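Local coordinates for protein lysine cyclodeaminase (Streptomyces pristinaespiralis, PDB 5YU3) that probably catalyses the NAD-dependent cyclodeamination of L-lysine to L-pipecolic acid with release of ammonia, and also recognises L-ornithine and L-2,4-diaminobutyric acid, at residues W4-R9 with V314-A319; D29-G34 with D308-E313; T152-L157 with A184-S189. All coordinates share one frame; numbering follows the deposited sequence.

Interactions 1 and 2 lie about 15 Å apart, centre to centre, on consecutive segments of helix 305-321, and Arg30 joins them through its salt bridge to Glu317. Interaction 3 is centred about 25 Å from interaction 1 and about 21 Å from interaction 2, in the parallel-sheet part, whose glycine-rich turn is consistent with a Rossmann-type NAD-binding fold. Along the sequence the pairs enclose one another: residues 4-9 and 29-34 come first, 152-157 and 184-189 lie in the middle, and 308-313 and 314-319 follow. Helix 305-321 thus brings the late chain back to strand 3-6 of the mixed sheet and to helix 20-39. Interactions 1 and 3 both touch the second subunit.

Interaction 1 of 3, residues W4-R9 with V314-A319; sequences WVLGRR and VFLEAA
Strand 3-6 of the mixed sheet turns Trp4 and Leu6 toward helix 305-321, where Leu316 and Ala319, three residues apart on the same side of the helix, receive them. The six-membered ring of Trp4 carries most of the touch. Leu316 CD2 lies over one face of it in a CH-pi contact, 4.2 Å from the centroid and 28° off the normal, with CZ3 the nearest ring atom to that methyl. Farther round the ring, Trp4 CZ2 meets Ala319 CB at 3.6 Å, an oblique approach, while Trp4 CH2 comes to 3.4 Å from the backbone oxygen Leu316 O. With CG anti to the backbone N (chi1 -175°), the indole reaches out from the strand to the helix, sliding past Leu316 in the opposite sense.

The axes of strand residues 4-6 and helix residues 314-319 run at 100°, 10.9 Å apart at closest approach, so the helix lies across the strand direction. The usual alternation of a beta strand sorts the side chains: Trp4 and Leu6 face this helix, while Val5 packs on Val328 of the second subunit as well as on its own strand 326-328. Leu6 straddles the same two helix residues with its two methyls, CD1 on Leu316 CD2 at 3.8 Å and CD2 on Ala319 CB, also at 3.8 Å. Trp4 NE1 is satisfied by a hydrogen bond to Leu324 O, in the link between helix 305-321 and strand 326-328.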
loop_
_atom_site.group_PDB
_atom_site.type_symbol
_atom_site.label_atom_id
_atom_site.label_comp_id
_atom_site.label_asym_id
_atom_site.label_seq_id
_atom_site.Cartn_x
_atom_site.Cartn_y
_atom_site.Cartn_z
ATOM N N TRP A 4 -0.071 -11.243 -13.915
ATOM C CA TRP A 4 0.449 -12.580 -13.652
ATOM C C TRP A 4 0.221 -12.887 -12.178
ATOM O O TRP A 4 0.818 -12.244 -11.309
ATOM C CB TRP A 4 1.929 -12.620 -14.010
ATOM C CG TRP A 4 2.610 -13.952 -13.908
ATOM C CD1 TRP A 4 2.029 -15.188 -13.881
ATOM C CD2 TRP A 4 4.023 -14.164 -13.832
ATOM N NE1 TRP A 4 3.007 -16.162 -13.792
ATOM C CE2 TRP A 4 4.235 -15.555 -13.750
ATOM C CE3 TRP A 4 5.130 -13.306 -13.805
ATOM C CZ2 TRP A 4 5.508 -16.110 -13.663
ATOM C CZ3 TRP A 4 6.399 -13.860 -13.710
ATOM C CH2 TRP A 4 6.575 -15.252 -13.645
ATOM N N VAL A 5 -0.665 -13.834 -11.882
ATOM C CA VAL A 5 -0.971 -14.212 -10.504
ATOM C C VAL A 5 -0.314 -15.554 -10.230
ATOM O O VAL A 5 -0.572 -16.533 -10.939
ATOM C CB VAL A 5 -2.482 -14.285 -10.239
ATOM C CG1 VAL A 5 -2.743 -14.758 -8.820
ATOM C CG2 VAL A 5 -3.132 -12.924 -10.459
ATOM N N LEU A 6 0.519 -15.605 -9.197
ATOM C CA LEU A 6 1.037 -16.870 -8.687
ATOM C C LEU A 6 0.130 -17.326 -7.549
ATOM O O LEU A 6 0.152 -16.742 -6.465
ATOM C CB LEU A 6 2.478 -16.709 -8.214
ATOM C CG LEU A 6 3.529 -16.342 -9.256
ATOM C CD1 LEU A 6 4.915 -16.423 -8.633
ATOM C CD2 LEU A 6 3.425 -17.256 -10.476
ATOM N N GLY A 7 -0.673 -18.360 -7.787
ATOM C CA GLY A 7 -1.465 -18.910 -6.707
ATOM C C GLY A 7 -0.594 -19.560 -5.646
ATOM O O GLY A 7 0.589 -19.844 -5.862
ATOM N N ARG A 8 -1.190 -19.788 -4.468
ATOM C CA ARG A 8 -0.501 -20.544 -3.420
ATOM C C ARG A 8 0.021 -21.875 -3.958
ATOM O O ARG A 8 1.078 -22.357 -3.530
ATOM C CB ARG A 8 -1.442 -20.786 -2.228
ATOM C CG ARG A 8 -2.737 -21.528 -2.576
ATOM C CD ARG A 8 -3.597 -21.877 -1.347
ATOM N NE ARG A 8 -4.004 -20.680 -0.613
ATOM C CZ ARG A 8 -5.256 -20.372 -0.272
ATOM N NH1 ARG A 8 -6.268 -21.173 -0.594
ATOM N NH2 ARG A 8 -5.492 -19.250 0.399
ATOM N N ARG A 9 -0.708 -22.479 -4.896
ATOM C CA ARG A 9 -0.263 -23.730 -5.501
ATOM C C ARG A 9 1.017 -23.520 -6.301
ATOM O O ARG A 9 1.954 -24.323 -6.210
ATOM C CB ARG A 9 -1.387 -24.296 -6.374
ATOM C CG ARG A 9 -0.941 -25.302 -7.418
ATOM C CD ARG A 9 -0.733 -26.673 -6.806
ATOM N NE ARG A 9 -0.420 -27.680 -7.822
ATOM C CZ ARG A 9 -0.035 -28.921 -7.539
ATOM N NH1 ARG A 9 0.075 -29.303 -6.271
ATOM N NH2 ARG A 9 0.239 -29.776 -8.514
ATOM N N VAL A 314 13.346 -13.750 -7.187
ATOM C CA VAL A 314 13.776 -15.145 -7.212
ATOM C C VAL A 314 12.602 -16.060 -7.548
ATOM O O VAL A 314 12.733 -16.995 -8.350
ATOM C CB VAL A 314 14.426 -15.531 -5.871
ATOM C CG1 VAL A 314 14.655 -17.041 -5.824
ATOM C CG2 VAL A 314 15.734 -14.772 -5.694
ATOM N N PHE A 315 11.439 -15.804 -6.943
ATOM C CA PHE A 315 10.249 -16.591 -7.249
ATOM C C PHE A 315 9.800 -16.395 -8.695
ATOM O O PHE A 315 9.419 -17.359 -9.367
ATOM C CB PHE A 315 9.111 -16.223 -6.297
ATOM C CG PHE A 315 9.139 -16.984 -5.007
ATOM C CD1 PHE A 315 8.572 -18.244 -4.920
ATOM C CD2 PHE A 315 9.762 -16.454 -3.889
ATOM C CE1 PHE A 315 8.599 -18.953 -3.726
ATOM C CE2 PHE A 315 9.799 -17.161 -2.691
ATOM C CZ PHE A 315 9.217 -18.416 -2.615
ATOM N N LEU A 316 9.797 -15.153 -9.185
ATOM C CA LEU A 316 9.318 -14.921 -10.547
ATOM C C LEU A 316 10.249 -15.540 -11.580
ATOM O O LEU A 316 9.785 -16.000 -12.632
ATOM C CB LEU A 316 9.168 -13.423 -10.812
ATOM C CG LEU A 316 8.096 -12.713 -9.992
ATOM C CD1 LEU A 316 7.948 -11.273 -10.462
ATOM C CD2 LEU A 316 6.764 -13.459 -10.053
ATOM N N GLU A 317 11.560 -15.549 -11.315
ATOM C CA GLU A 317 12.491 -16.216 -12.219
ATOM C C GLU A 317 12.181 -17.705 -12.317
ATOM O O GLU A 317 12.121 -18.270 -13.418
ATOM C CB GLU A 317 13.931 -15.995 -11.751
ATOM C CG GLU A 317 14.447 -14.584 -12.002
ATOM C CD GLU A 317 15.819 -14.351 -11.403
ATOM O OE1 GLU A 317 16.406 -15.317 -10.886
ATOM O OE2 GLU A 317 16.298 -13.197 -11.440
ATOM N N ALA A 318 11.982 -18.358 -11.169
ATOM C CA ALA A 318 11.660 -19.783 -11.175
ATOM C C ALA A 318 10.294 -20.038 -11.798
ATOM O O ALA A 318 10.122 -21.002 -12.554
ATOM C CB ALA A 318 11.721 -20.346 -9.752
ATOM N N ALA A 319 9.307 -19.186 -11.492
ATOM C CA ALA A 319 7.970 -19.368 -12.051
ATOM C C ALA A 319 7.956 -19.131 -13.558
ATOM O O ALA A 319 7.262 -19.843 -14.296
ATOM C CB ALA A 319 6.979 -18.433 -11.353
#

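Interaction 2 of 3, residues D29-G34 with D308-E313; sequences DRLTGG and DALAME
Arg30 NH2 is held in a salt bridge by OE2 of Glu317, one turn beyond Glu313 on helix 305-321, and also lies against the aliphatic part of Glu313. The nearest atoms are Arg30 NH2 and Glu313 CG, 3.4 Å apart, with the CG at the guanidinium edge and near its plane. Arg30 and Glu313 are not themselves paired: Arg30 NH2 and Glu313 OE2 stay 5.0 Å apart, the guanidinium and carboxylate planes are turned 50° from each other, and Glu313 OE1 makes its salt bridge with Arg100. Bends at chi2 and chi3 fold the arginine chain round to this position.

Next to these two polar residues, Leu310 supplies the apolar contact. Its CD1 sits 3.7 Å from the backbone oxygen Arg30 O and 4.0 Å from Leu31 CD1, the two leucine side chains crossing at about a right angle. The same methyl lies 4.1 Å from Gly34 CA, and a beta carbon on Gly34 would collide with it, so the bare backbone makes room for the leucine.

The axes of segments 29-34 and 308-313 pass 9.6 Å apart, with their N-to-C directions at 136°. Leu31 also touches Ala125 of helix 115-133; from helix 305-321, Met312 reaches strands 94-102 and 108-113, and Asp308 OD1 forms salt bridges with Lys77 and Arg121, both of the proline pocket.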
loop_
_atom_site.group_PDB
_atom_site.type_symbol
_atom_site.label_atom_id
_atom_site.label_comp_id
_atom_site.label_asym_id
_atom_site.label_seq_id
_atom_site.Cartn_x
_atom_site.Cartn_y
_atom_site.Cartn_z
ATOM N N ASP A 29 21.916 -15.468 -1.355
ATOM C CA ASP A 29 22.886 -14.909 -2.297
ATOM C C ASP A 29 22.385 -13.601 -2.904
ATOM O O ASP A 29 23.145 -12.631 -3.031
ATOM C CB ASP A 29 23.194 -15.914 -3.410
ATOM C CG ASP A 29 23.990 -17.122 -2.916
ATOM O OD1 ASP A 29 24.615 -17.043 -1.839
ATOM O OD2 ASP A 29 23.991 -18.156 -3.613
ATOM N N ARG A 30 21.110 -13.554 -3.283
ATOM C CA ARG A 30 20.580 -12.343 -3.904
ATOM C C ARG A 30 20.517 -11.194 -2.909
ATOM O O ARG A 30 20.814 -10.041 -3.255
ATOM C CB ARG A 30 19.197 -12.626 -4.487
ATOM C CG ARG A 30 19.229 -13.715 -5.524
ATOM C CD ARG A 30 19.853 -13.207 -6.801
ATOM N NE ARG A 30 18.832 -12.553 -7.587
ATOM C CZ ARG A 30 18.099 -13.164 -8.511
ATOM N NH1 ARG A 30 18.289 -14.454 -8.779
ATOM N NH2 ARG A 30 17.177 -12.481 -9.164
ATOM N N LEU A 31 20.108 -11.486 -1.677
ATOM C CA LEU A 31 20.081 -10.468 -0.636
ATOM C C LEU A 31 21.480 -9.925 -0.356
ATOM O O LEU A 31 21.663 -8.712 -0.194
ATOM C CB LEU A 31 19.458 -11.061 0.625
ATOM C CG LEU A 31 18.973 -10.122 1.716
ATOM C CD1 LEU A 31 18.277 -8.907 1.104
ATOM C CD2 LEU A 31 18.035 -10.876 2.673
ATOM N N THR A 32 22.479 -10.809 -0.307
ATOM C CA THR A 32 23.858 -10.374 -0.089
ATOM C C THR A 32 24.316 -9.412 -1.179
ATOM O O THR A 32 24.874 -8.346 -0.890
ATOM C CB THR A 32 24.780 -11.593 -0.028
ATOM O OG1 THR A 32 24.395 -12.421 1.073
ATOM C CG2 THR A 32 26.233 -11.160 0.156
ATOM N N GLY A 33 24.086 -9.769 -2.444
ATOM C CA GLY A 33 24.484 -8.888 -3.528
ATOM C C GLY A 33 23.714 -7.583 -3.524
ATOM O O GLY A 33 24.286 -6.510 -3.750
ATOM N N GLY A 34 22.408 -7.653 -3.257
ATOM C CA GLY A 34 21.596 -6.449 -3.253
ATOM C C GLY A 34 21.967 -5.499 -2.131
ATOM O O GLY A 34 22.003 -4.282 -2.325
ATOM N N ASP A 308 11.852 -7.869 0.083
ATOM C CA ASP A 308 10.705 -8.531 -0.528
ATOM C C ASP A 308 10.771 -8.475 -2.048
ATOM O O ASP A 308 10.408 -9.445 -2.725
ATOM C CB ASP A 308 9.422 -7.893 -0.010
ATOM C CG ASP A 308 9.329 -7.962 1.488
ATOM O OD1 ASP A 308 9.244 -9.096 1.996
ATOM O OD2 ASP A 308 9.354 -6.904 2.162
ATOM N N ALA A 309 11.221 -7.345 -2.603
ATOM C CA ALA A 309 11.381 -7.250 -4.050
ATOM C C ALA A 309 12.416 -8.247 -4.556
ATOM O O ALA A 309 12.242 -8.852 -5.623
ATOM C CB ALA A 309 11.777 -5.824 -4.447
ATOM N N LEU A 310 13.503 -8.432 -3.804
ATOM C CA LEU A 310 14.547 -9.358 -4.231
ATOM C C LEU A 310 14.074 -10.801 -4.145
ATOM O O LEU A 310 14.317 -11.595 -5.064
ATOM C CB LEU A 310 15.805 -9.173 -3.382
ATOM C CG LEU A 310 16.642 -7.933 -3.658
ATOM C CD1 LEU A 310 17.812 -7.923 -2.696
ATOM C CD2 LEU A 310 17.125 -7.923 -5.104
ATOM N N ALA A 311 13.410 -11.165 -3.046
ATOM C CA ALA A 311 12.883 -12.523 -2.944
ATOM C C ALA A 311 11.799 -12.773 -3.984
ATOM O O ALA A 311 11.701 -13.876 -4.539
ATOM C CB ALA A 311 12.347 -12.782 -1.542
ATOM N N MET A 312 10.965 -11.765 -4.259
ATOM C CA MET A 312 9.966 -11.929 -5.314
ATOM C C MET A 312 10.633 -12.193 -6.654
ATOM O O MET A 312 10.188 -13.063 -7.419
ATOM C CB MET A 312 9.061 -10.694 -5.398
ATOM C CG MET A 312 7.998 -10.791 -6.504
ATOM S SD MET A 312 6.582 -9.721 -6.150
ATOM C CE MET A 312 5.425 -10.163 -7.461
ATOM N N GLU A 313 11.726 -11.484 -6.944
ATOM C CA GLU A 313 12.433 -11.722 -8.200
ATOM C C GLU A 313 12.892 -13.171 -8.302
ATOM O O GLU A 313 12.839 -13.772 -9.379
ATOM C CB GLU A 313 13.625 -10.776 -8.321
ATOM C CG GLU A 313 14.283 -10.761 -9.690
ATOM C CD GLU A 313 13.403 -10.134 -10.764
ATOM O OE1 GLU A 313 12.470 -9.376 -10.413
ATOM O OE2 GLU A 313 13.656 -10.397 -11.962
#

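Interaction 3 of 3, residues T152-L157 with A184-S189; sequences TQLHAL and AFTGVS
His155 and Phe185 form a T-shaped pair in which the phenyl edge points at the imidazole face, with centroids 5.0 Å apart and planes at 67°. The leading atoms are Phe185 CE2, 3.7 Å from His155 CD2, and Phe185 CZ, also 3.7 Å from His155 CG; CE2 stands over the rim of the imidazole. Beside this pair, Thr186 CG2 reaches His155 CA at 4.1 Å and covers one face of the phenyl ring near its centre. Leu154, on the same helix, divides its methyls: CD1 packs on Val188 CB at 3.9 Å, and CD2 faces Thr186 OG1 at 3.8 Å.

Phe185 takes a chi1 of 79°, with CG between the backbone N and the carbonyl carbon, which brings its ring across to the helix. Thr186 is fixed by an ST turn: its OG1 accepts from Val188 N at 3.3 Å and 168°, and it also hydrogen-bonds Ala183 O, tying the end of helix 179-183 to the loop. Phe185 also makes a cation-pi contact with Arg20.

The imidazole is held from both nitrogens, ND1 by Tyr341 OH of the second subunit and NE2 by Asp21 OD1, and these bonds should limit its rotation. Replacing His155 by alanine would remove the ring that the Phe185 edge meets, and is likely to leave Tyr341 of the second subunit and Asp21 without their shared partner.

Leu154 also rests on Leu141 and Leu143 of strand 140-144. Helix 148-160 follows that strand and a Gly-rich turn, so the contact packs the first helix of a beta-alpha-beta unit against the loop entering edge strand 189-192, an architecture consistent with the Rossmann-type NAD-binding fold.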
loop_
_atom_site.group_PDB
_atom_site.type_symbol
_atom_site.label_atom_id
_atom_site.label_comp_id
_atom_site.label_asym_id
_atom_site.label_seq_id
_atom_site.Cartn_x
_atom_site.Cartn_y
_atom_site.Cartn_z
ATOM N N THR A 152 12.444 -20.533 9.857
ATOM C CA THR A 152 13.390 -20.132 8.824
ATOM C C THR A 152 14.645 -19.485 9.395
ATOM O O THR A 152 15.669 -19.465 8.705
ATOM C CB THR A 152 12.739 -19.188 7.807
ATOM O OG1 THR A 152 12.033 -18.154 8.495
ATOM C CG2 THR A 152 11.760 -19.969 6.899
ATOM N N GLN A 153 14.597 -18.963 10.630
ATOM C CA GLN A 153 15.832 -18.556 11.295
ATOM C C GLN A 153 16.764 -19.750 11.443
ATOM O O GLN A 153 17.934 -19.695 11.046
ATOM C CB GLN A 153 15.535 -17.940 12.670
ATOM C CG GLN A 153 14.785 -16.597 12.634
ATOM C CD GLN A 153 15.620 -15.490 12.031
ATOM O OE1 GLN A 153 16.740 -15.224 12.482
ATOM N NE2 GLN A 153 15.089 -14.842 10.987
ATOM N N LEU A 154 16.251 -20.847 12.009
ATOM C CA LEU A 154 17.061 -22.054 12.159
ATOM C C LEU A 154 17.510 -22.581 10.798
ATOM O O LEU A 154 18.686 -22.906 10.606
ATOM C CB LEU A 154 16.275 -23.120 12.922
ATOM C CG LEU A 154 16.906 -24.519 12.849
ATOM C CD1 LEU A 154 18.315 -24.496 13.423
ATOM C CD2 LEU A 154 16.066 -25.517 13.587
ATOM N N HIS A 155 16.603 -22.614 9.821
ATOM C CA HIS A 155 16.960 -23.182 8.527
ATOM C C HIS A 155 18.060 -22.369 7.854
ATOM O O HIS A 155 19.101 -22.913 7.470
ATOM C CB HIS A 155 15.721 -23.276 7.631
ATOM C CG HIS A 155 16.018 -23.837 6.278
ATOM N ND1 HIS A 155 15.351 -23.441 5.137
ATOM C CD2 HIS A 155 16.924 -24.765 5.886
ATOM C CE1 HIS A 155 15.831 -24.109 4.101
ATOM N NE2 HIS A 155 16.788 -24.916 4.527
ATOM N N ALA A 156 17.857 -21.049 7.721
ATOM C CA ALA A 156 18.863 -20.212 7.065
ATOM C C ALA A 156 20.207 -20.274 7.787
ATOM O O ALA A 156 21.259 -20.394 7.152
ATOM C CB ALA A 156 18.377 -18.763 6.988
ATOM N N LEU A 157 20.198 -20.153 9.116
ATOM C CA LEU A 157 21.469 -20.145 9.835
ATOM C C LEU A 157 22.188 -21.479 9.704
ATOM O O LEU A 157 23.423 -21.509 9.623
ATOM C CB LEU A 157 21.246 -19.788 11.308
ATOM C CG LEU A 157 20.778 -18.339 11.473
ATOM C CD1 LEU A 157 20.295 -18.081 12.898
ATOM C CD2 LEU A 157 21.878 -17.365 11.069
ATOM N N ALA A 184 12.826 -30.634 12.175
ATOM C CA ALA A 184 13.525 -31.908 11.995
ATOM C C ALA A 184 14.302 -31.968 10.686
ATOM O O ALA A 184 15.428 -32.486 10.647
ATOM C CB ALA A 184 12.517 -33.060 12.069
ATOM N N PHE A 185 13.724 -31.440 9.601
ATOM C CA PHE A 185 14.340 -31.577 8.285
ATOM C C PHE A 185 15.724 -30.953 8.221
ATOM O O PHE A 185 16.534 -31.359 7.380
ATOM C CB PHE A 185 13.434 -30.966 7.197
ATOM C CG PHE A 185 13.510 -29.453 7.096
ATOM C CD1 PHE A 185 12.709 -28.654 7.893
ATOM C CD2 PHE A 185 14.367 -28.840 6.183
ATOM C CE1 PHE A 185 12.769 -27.258 7.800
ATOM C CE2 PHE A 185 14.435 -27.439 6.092
ATOM C CZ PHE A 185 13.631 -26.661 6.901
ATOM N N THR A 186 16.020 -29.978 9.097
ATOM C CA THR A 186 17.314 -29.306 9.068
ATOM C C THR A 186 18.435 -30.173 9.608
ATOM O O THR A 186 19.608 -29.873 9.351
ATOM C CB THR A 186 17.279 -28.022 9.898
ATOM O OG1 THR A 186 17.074 -28.367 11.277
ATOM C CG2 THR A 186 16.148 -27.106 9.431
ATOM N N GLY A 187 18.107 -31.204 10.378
ATOM C CA GLY A 187 19.120 -32.031 10.995
ATOM C C GLY A 187 19.781 -31.425 12.217
ATOM O O GLY A 187 20.728 -32.023 12.749
ATOM N N VAL A 188 19.337 -30.255 12.667
ATOM C CA VAL A 188 19.885 -29.626 13.868
ATOM C C VAL A 188 19.080 -30.115 15.065
ATOM O O VAL A 188 17.860 -29.920 15.124
ATOM C CB VAL A 188 19.849 -28.092 13.761
ATOM C CG1 VAL A 188 20.370 -27.452 15.052
ATOM C CG2 VAL A 188 20.656 -27.612 12.568
ATOM N N SER A 189 19.748 -30.762 16.022
ATOM C CA SER A 189 19.018 -31.289 17.166
ATOM C C SER A 189 18.478 -30.143 18.013
ATOM O O SER A 189 19.144 -29.120 18.201
ATOM C CB SER A 189 19.912 -32.196 18.013
ATOM O OG SER A 189 21.008 -31.463 18.506
#